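Side-chain contacts in Bak protein (Grouper iridovirus, PDB 5VMN), which is a viral Bcl-2 protein that inhibits apoptosis of the host cell by exclusively sequestering the pro-apoptotic protein Bim: residues 12-17 with 26-31; 83-86 with 90-93; 100-105 with 115-120. All coordinates share one frame; numbering follows the deposited sequence.

Interaction 1 of 3, residues 12-17 with 26-31. With EDO (1,2-ethanediol), chain N; NO3 (nitrate ion), chain F.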
# COMPACT_ATOMS: atom_id res chain seq x y z
N SER A 12 -1.24 -4.59 8.03
CA SER A 12 -2.05 -5.77 8.30
C SER A 12 -3.51 -5.40 8.57
O SER A 12 -4.42 -6.04 8.03
CB SER A 12 -1.47 -6.54 9.49
OG SER A 12 -2.22 -7.70 9.73
N ALA A 13 -3.75 -4.37 9.38
CA ALA A 13 -5.13 -3.94 9.61
C ALA A 13 -5.74 -3.42 8.32
O ALA A 13 -6.91 -3.69 8.03
CB ALA A 13 -5.19 -2.86 10.69
N LEU A 14 -4.97 -2.68 7.54
CA LEU A 14 -5.47 -2.15 6.28
C LEU A 14 -5.98 -3.26 5.39
O LEU A 14 -7.07 -3.16 4.82
CB LEU A 14 -4.37 -1.37 5.57
CG LEU A 14 -4.72 -0.74 4.20
CD1 LEU A 14 -5.59 0.44 4.34
CD2 LEU A 14 -3.45 -0.33 3.48
N LEU A 15 -5.17 -4.28 5.18
CA LEU A 15 -5.54 -5.32 4.22
C LEU A 15 -6.59 -6.28 4.76
O LEU A 15 -7.28 -6.94 3.97
CB LEU A 15 -4.29 -6.08 3.78
CG LEU A 15 -3.25 -5.15 3.12
CD1 LEU A 15 -2.04 -5.93 2.67
CD2 LEU A 15 -3.81 -4.38 1.93
N ARG A 16 -6.75 -6.37 6.07
CA ARG A 16 -7.79 -7.21 6.64
C ARG A 16 -9.12 -6.46 6.68
O ARG A 16 -10.17 -7.10 6.72
CB ARG A 16 -7.38 -7.69 8.03
CG ARG A 16 -6.31 -8.78 7.97
CD ARG A 16 -5.76 -9.24 9.33
NE ARG A 16 -4.98 -10.47 9.18
CZ ARG A 16 -3.72 -10.53 8.74
NH1 ARG A 16 -3.11 -11.71 8.63
NH2 ARG A 16 -3.07 -9.43 8.39
N GLY A 17 -9.09 -5.13 6.65
CA GLY A 17 -10.29 -4.34 6.47
C GLY A 17 -11.29 -4.47 7.59
O GLY A 17 -12.49 -4.26 7.38
N GLU A 26 -9.38 5.67 6.59
CA GLU A 26 -9.53 6.60 5.48
C GLU A 26 -8.62 6.22 4.31
O GLU A 26 -9.02 6.33 3.14
CB GLU A 26 -9.24 8.04 5.93
CG GLU A 26 -9.61 9.09 4.89
CD GLU A 26 -11.09 9.07 4.52
OE1 GLU A 26 -11.45 9.55 3.43
OE2 GLU A 26 -11.89 8.57 5.34
N ILE A 27 -7.41 5.75 4.58
CA ILE A 27 -6.57 5.28 3.49
C ILE A 27 -7.23 4.10 2.79
O ILE A 27 -7.17 3.98 1.56
CB ILE A 27 -5.17 4.91 4.00
CG1 ILE A 27 -4.47 6.14 4.57
CG2 ILE A 27 -4.33 4.26 2.88
CD1 ILE A 27 -4.28 7.31 3.61
N HIS A 28 -7.87 3.22 3.55
CA HIS A 28 -8.60 2.10 2.96
C HIS A 28 -9.69 2.59 2.00
O HIS A 28 -9.82 2.10 0.87
CB HIS A 28 -9.18 1.26 4.09
CG HIS A 28 -9.81 -0.03 3.67
ND1 HIS A 28 -11.15 -0.14 3.37
CD2 HIS A 28 -9.29 -1.28 3.56
CE1 HIS A 28 -11.43 -1.40 3.07
NE2 HIS A 28 -10.32 -2.11 3.18
N SER A 29 -10.46 3.57 2.44
CA SER A 29 -11.48 4.16 1.59
C SER A 29 -10.88 4.72 0.30
O SER A 29 -11.42 4.49 -0.79
CB SER A 29 -12.24 5.24 2.38
OG SER A 29 -13.16 5.93 1.55
N GLN A 30 -9.78 5.47 0.41
CA GLN A 30 -9.13 6.04 -0.77
C GLN A 30 -8.63 4.94 -1.69
O GLN A 30 -8.71 5.07 -2.91
CB GLN A 30 -7.94 6.92 -0.38
CG GLN A 30 -8.25 8.11 0.56
CD GLN A 30 -8.82 9.28 -0.15
OE1 GLN A 30 -9.98 9.25 -0.57
NE2 GLN A 30 -8.01 10.34 -0.29
N MET A 31 -8.08 3.87 -1.11
CA MET A 31 -7.60 2.72 -1.89
C MET A 31 -8.73 2.13 -2.72
O MET A 31 -8.54 1.78 -3.89
CB MET A 31 -7.02 1.68 -0.93
CG MET A 31 -6.51 0.39 -1.59
SD MET A 31 -6.02 -0.81 -0.35
CE MET A 31 -7.63 -1.35 0.24
C1 EDO N . -13.16 1.67 5.16
O1 EDO N . -13.29 3.09 5.08
C2 EDO N . -13.78 1.15 3.88
O2 EDO N . -13.07 1.81 2.84
N NO3 F . 1.81 -3.63 9.84
O1 NO3 F . 1.83 -3.69 11.11
O2 NO3 F . 1.23 -4.53 9.18
O3 NO3 F . 2.37 -2.66 9.25
O HOH W 1 -9.62 -4.72 3.28
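Leu14 and His28 carry this contact, which joins the short N-terminal helix 11-16 to helix 22-37 of the Bcl-2 bundle. With its CG trans to the backbone N (chi1 179°), Leu14 puts CD1 against the base of the histidine, 3.7 Å from His28 CB. The same methyl reaches on to Ile27, where Leu14 CD1 and Ile27 CG2 are 4.3 Å apart; Ile27 then continues the apolar layer toward Leu75 and Trp117.

Beyond this apolar patch the contact turns polar. The imidazole edge faces the end of helix 11-16, and the carbonyl O of Leu14 lies near the ring plane, 3.2 Å from His28 CD2. Beside it, Gly17, with positive phi where the helix stops, brings its CA to 4.0 Å from His28 NE2. A water in the ring plane is hydrogen-bonded to His28 NE2 at 2.7 Å and donates a weak bond to Leu15 O. At the other nitrogen, O2 of 1,2-ethanediol, probably from the crystallisation liquor, is 2.8 Å from His28 ND1, again in plane. In-plane partners at both nitrogens should restrain the imidazole in this crystal, while its CB packs on Leu14.

Interaction 2 of 3, residues 83-86 with 90-93. With NO3 (nitrate ion), chain H; NO3 (nitrate ion), chain I; EDO (1,2-ethanediol), chain L.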
# COMPACT_ATOMS: atom_id res chain seq x y z
N THR A 83 -6.57 -10.49 -0.57
CA THR A 83 -7.90 -11.10 -0.59
C THR A 83 -7.86 -12.48 -1.23
O THR A 83 -8.54 -13.41 -0.77
CB THR A 83 -8.87 -10.19 -1.34
OG1 THR A 83 -9.00 -8.97 -0.61
CG2 THR A 83 -10.25 -10.82 -1.42
N LYS A 84 -7.08 -12.63 -2.30
CA LYS A 84 -7.02 -13.89 -3.02
C LYS A 84 -6.17 -14.94 -2.31
O LYS A 84 -6.21 -16.11 -2.70
CB LYS A 84 -6.49 -13.62 -4.43
CG LYS A 84 -6.62 -14.75 -5.40
CD LYS A 84 -6.06 -14.36 -6.77
CE LYS A 84 -6.39 -15.40 -7.85
NZ LYS A 84 -5.80 -15.04 -9.17
N SER A 85 -5.42 -14.56 -1.28
CA SER A 85 -4.54 -15.49 -0.57
C SER A 85 -5.31 -16.58 0.15
O SER A 85 -6.42 -16.38 0.64
CB SER A 85 -3.68 -14.74 0.44
OG SER A 85 -2.75 -13.90 -0.22
N GLU A 86 -4.71 -17.77 0.21
CA GLU A 86 -5.34 -18.90 0.87
C GLU A 86 -4.48 -19.48 1.99
O GLU A 86 -4.71 -20.62 2.41
CB GLU A 86 -5.69 -19.96 -0.18
CG GLU A 86 -6.68 -19.43 -1.22
CD GLU A 86 -7.40 -20.51 -2.01
OE1 GLU A 86 -7.22 -21.71 -1.72
OE2 GLU A 86 -8.16 -20.14 -2.93
N GLU A 90 1.12 -16.67 3.17
CA GLU A 90 1.12 -15.72 2.06
C GLU A 90 0.69 -14.33 2.52
O GLU A 90 1.29 -13.33 2.12
CB GLU A 90 0.21 -16.18 0.93
CG GLU A 90 0.32 -15.26 -0.32
CD GLU A 90 -0.68 -15.60 -1.41
OE1 GLU A 90 -1.36 -16.64 -1.28
OE2 GLU A 90 -0.76 -14.81 -2.38
N ARG A 91 -0.34 -14.24 3.36
CA ARG A 91 -0.81 -12.92 3.81
C ARG A 91 0.29 -12.19 4.58
O ARG A 91 0.52 -10.99 4.38
CB ARG A 91 -2.05 -13.09 4.68
CG ARG A 91 -3.31 -13.41 3.87
CD ARG A 91 -4.53 -13.52 4.76
NE ARG A 91 -4.62 -14.78 5.47
CZ ARG A 91 -5.23 -15.87 5.02
NH1 ARG A 91 -5.82 -15.90 3.83
NH2 ARG A 91 -5.25 -16.96 5.77
N THR A 92 0.99 -12.91 5.44
CA THR A 92 2.08 -12.29 6.19
C THR A 92 3.16 -11.77 5.25
O THR A 92 3.67 -10.67 5.43
CB THR A 92 2.67 -13.29 7.17
OG1 THR A 92 1.66 -13.64 8.12
CG2 THR A 92 3.87 -12.69 7.89
N GLN A 93 3.54 -12.58 4.27
CA GLN A 93 4.57 -12.16 3.33
C GLN A 93 4.14 -10.93 2.55
O GLN A 93 4.96 -10.04 2.29
CB GLN A 93 4.94 -13.32 2.40
CG GLN A 93 5.63 -14.45 3.14
CD GLN A 93 5.56 -15.80 2.42
OE1 GLN A 93 5.30 -15.87 1.21
NE2 GLN A 93 5.78 -16.88 3.16
N NO3 H . -6.95 -19.54 4.35
O1 NO3 H . -5.97 -19.67 5.15
O2 NO3 H . -7.76 -20.49 4.17
O3 NO3 H . -7.13 -18.45 3.73
N NO3 I . -7.38 -13.45 -11.93
O1 NO3 I . -6.13 -13.67 -12.05
O2 NO3 I . -8.19 -13.90 -12.80
O3 NO3 I . -7.79 -12.77 -10.93
C1 EDO L . -3.21 -13.99 -13.00
O1 EDO L . -4.42 -14.00 -13.82
C2 EDO L . -3.16 -12.87 -11.97
O2 EDO L . -4.30 -12.86 -11.10
O HOH W 2 -1.42 -18.91 -0.02
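The guanidinium of Arg91 presents its edge to two things: a nitrate ion lying in its plane, and the carbonyl O of Ser85 near that plane. The other flat group, the Glu90 carboxylate, has the Ser85 hydroxyl over one face. Both groups project from the first turns of helix 88-103 onto the end of helix 68-84 and the turn that follows it, in the helical hairpin at the centre of the Bcl-2 fold.

The nitrate, probably from the crystallisation liquor, is held along one edge of the guanidinium by both NH1 and NH2. Arg91 NH1 donates to nitrate O3 at 2.9 Å (155°), and Arg91 NH2 gives a similar bond to nitrate O1, also at 2.9 Å (157°); a weaker one runs from NH2 to O3. The chain bends at chi3 (-78°) to bring the group round, and Glu88 holds NH2 by a salt bridge. Ser85 O, by contrast, is 3.3 Å from Arg91 NH1 at too poor an angle to bond. On the nitrate itself, Glu86 O stands over the face, 3.2 Å from the nitrogen.

Ser85 is the buried residue of the contact, with its CB 3.7 Å from Arg91 CG. Its OG sits almost straight above the carboxylate carbon, 2.9 Å from Glu90 CD. The hydroxyl bonds back to Tyr81 O on helix 68-84, which leaves it seated over the Glu90 carboxylate without bonding to either oxygen.

A water links Glu90 to the loop after helix 68-84, weakly on the Glu86 side: it donates to Glu90 OE1 at 2.6 Å and accepts from Glu86 N at 3.5 Å.

Interaction 3 of 3, residues 100-105 with 115-120. With NO3 (nitrate ion), chain G.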
# COMPACT_ATOMS: atom_id res chain seq x y z
N ARG A 100 8.43 -3.50 3.71
CA ARG A 100 9.78 -3.34 3.19
C ARG A 100 9.83 -2.24 2.14
O ARG A 100 10.79 -1.45 2.11
CB ARG A 100 10.27 -4.69 2.62
CG ARG A 100 11.75 -5.01 2.76
CD ARG A 100 12.00 -6.53 2.75
NE ARG A 100 11.25 -7.18 1.66
CZ ARG A 100 10.48 -8.26 1.78
NH1 ARG A 100 10.33 -8.89 2.94
NH2 ARG A 100 9.85 -8.73 0.71
N PHE A 101 8.82 -2.17 1.27
CA PHE A 101 8.81 -1.12 0.26
C PHE A 101 8.80 0.25 0.91
O PHE A 101 9.56 1.14 0.51
CB PHE A 101 7.60 -1.27 -0.67
CG PHE A 101 7.44 -0.11 -1.62
CD1 PHE A 101 8.29 0.03 -2.70
CD2 PHE A 101 6.49 0.88 -1.39
CE1 PHE A 101 8.18 1.09 -3.56
CE2 PHE A 101 6.36 1.95 -2.26
CZ PHE A 101 7.22 2.05 -3.34
N PHE A 102 7.91 0.45 1.88
CA PHE A 102 7.73 1.79 2.43
C PHE A 102 8.86 2.19 3.37
O PHE A 102 9.06 3.38 3.63
CB PHE A 102 6.38 1.90 3.15
CG PHE A 102 5.21 2.01 2.21
CD1 PHE A 102 5.00 3.18 1.48
CD2 PHE A 102 4.36 0.95 2.00
CE1 PHE A 102 3.97 3.28 0.59
CE2 PHE A 102 3.30 1.06 1.13
CZ PHE A 102 3.12 2.22 0.39
N ARG A 103 9.64 1.23 3.85
CA ARG A 103 10.79 1.56 4.69
C ARG A 103 12.03 1.95 3.90
O ARG A 103 13.00 2.42 4.48
CB ARG A 103 11.12 0.39 5.61
CG ARG A 103 10.06 0.15 6.68
CD ARG A 103 10.57 -0.79 7.78
NE ARG A 103 11.21 -1.99 7.23
CZ ARG A 103 10.67 -3.21 7.21
NH1 ARG A 103 9.45 -3.43 7.71
NH2 ARG A 103 11.35 -4.21 6.68
N GLN A 104 12.02 1.77 2.59
CA GLN A 104 13.13 2.26 1.78
C GLN A 104 13.28 3.76 1.95
O GLN A 104 12.29 4.50 1.98
CB GLN A 104 12.91 1.93 0.31
CG GLN A 104 12.90 0.44 0.00
CD GLN A 104 12.70 0.15 -1.48
OE1 GLN A 104 13.56 -0.42 -2.14
NE2 GLN A 104 11.55 0.54 -2.00
N ASP A 105 14.54 4.21 2.04
CA ASP A 105 14.80 5.60 2.42
C ASP A 105 14.11 6.58 1.46
O ASP A 105 13.52 7.57 1.90
CB ASP A 105 16.31 5.84 2.45
CG ASP A 105 16.97 5.29 3.73
OD1 ASP A 105 16.24 4.88 4.66
OD2 ASP A 105 18.22 5.27 3.79
N GLY A 115 3.66 15.58 2.77
CA GLY A 115 2.54 15.82 3.66
C GLY A 115 2.12 14.66 4.52
O GLY A 115 1.17 14.80 5.30
N GLY A 116 2.79 13.51 4.42
CA GLY A 116 2.46 12.37 5.23
C GLY A 116 1.18 11.69 4.78
O GLY A 116 0.46 12.15 3.89
N TRP A 117 0.89 10.56 5.42
CA TRP A 117 -0.34 9.84 5.10
C TRP A 117 -1.58 10.67 5.39
O TRP A 117 -2.62 10.47 4.76
CB TRP A 117 -0.40 8.54 5.88
CG TRP A 117 0.59 7.51 5.42
CD1 TRP A 117 1.81 7.23 5.97
CD2 TRP A 117 0.44 6.65 4.29
NE1 TRP A 117 2.42 6.24 5.25
CE2 TRP A 117 1.60 5.86 4.22
CE3 TRP A 117 -0.57 6.46 3.35
CZ2 TRP A 117 1.78 4.89 3.24
CZ3 TRP A 117 -0.37 5.48 2.35
CH2 TRP A 117 0.80 4.72 2.32
N VAL A 118 -1.51 11.60 6.36
CA VAL A 118 -2.68 12.44 6.62
C VAL A 118 -3.01 13.25 5.39
O VAL A 118 -4.19 13.52 5.11
CB VAL A 118 -2.47 13.36 7.85
CG1 VAL A 118 -3.61 14.41 7.97
CG2 VAL A 118 -2.41 12.54 9.10
N THR A 119 -2.00 13.66 4.63
CA THR A 119 -2.29 14.43 3.43
C THR A 119 -2.88 13.52 2.36
O THR A 119 -3.81 13.93 1.66
CB THR A 119 -1.02 15.14 2.93
OG1 THR A 119 -0.70 16.19 3.84
CG2 THR A 119 -1.21 15.74 1.55
N CYS A 120 -2.39 12.29 2.26
CA CYS A 120 -3.01 11.29 1.40
C CYS A 120 -4.47 11.09 1.77
O CYS A 120 -5.36 11.08 0.90
CB CYS A 120 -2.27 9.97 1.50
SG CYS A 120 -2.90 8.73 0.29
N NO3 G . 4.57 3.63 6.38
O1 NO3 G . 5.34 2.69 6.74
O2 NO3 G . 3.42 3.71 6.88
O3 NO3 G . 4.95 4.48 5.52
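Phe101 O takes two donors from Gln104, the backbone N and the side-chain NE2, each at 3.3 Å, closing the helix end that carries Phe102 against Trp117. The NE2 bond comes onto a lone pair in the carbonyl plane, and Asn58 OD1 receives from the same amide nitrogen.

Phe102 and Trp117 form an edge-to-face aromatic pair: the benzo edge of the indole points at the phenyl face, with the planes at 63° and the ring centroids 5.4 Å apart. The closest approach is Trp117 CZ2 to Phe102 CE1, 3.8 Å, toward the rim of the phenyl ring. Over the centre of its opposite face lies Phe101 CD2, 3.8 Å above the Phe102 plane, so the phenyl is sandwiched.

Gly115, Gly116 and Trp117 form the Gly-Gly-Trp sequence characteristic of the BH2 region of Bcl-2 proteins, here leading into the helix that carries Trp117. Ile71 and Ile111 each touch both aromatic side chains, and the pair is buried in the helical bundle. Thr119 OG1 donates to Gly115 O at 2.7 Å, from above the carbonyl plane. The indole's polar edge faces a nitrate: Trp117 NE1 donates to its O3 at 3.1 Å (160°).

Overall arrangement
The three contacts follow one another along the chain, each closing before the next opens. Interactions 2 and 3 share helix 88-103, one near its start and the other at its end, with centres 22 Å apart on opposite sides of the chain's centre. Interaction 1 is about 15 Å from interaction 2 and 14 Å from interaction 3, centre to centre. It touches the latter: Gln30 NE2 lies 3.0 Å from Cys120 O, a probable hydrogen bond, and Ile27 packs on Trp117 and Cys120. Interaction 1 joins two N-terminal helices, interaction 2 the two hairpin helices, and interaction 3 helix 88-103 to helix 116-122, all within one all-helical Bcl-2 fold.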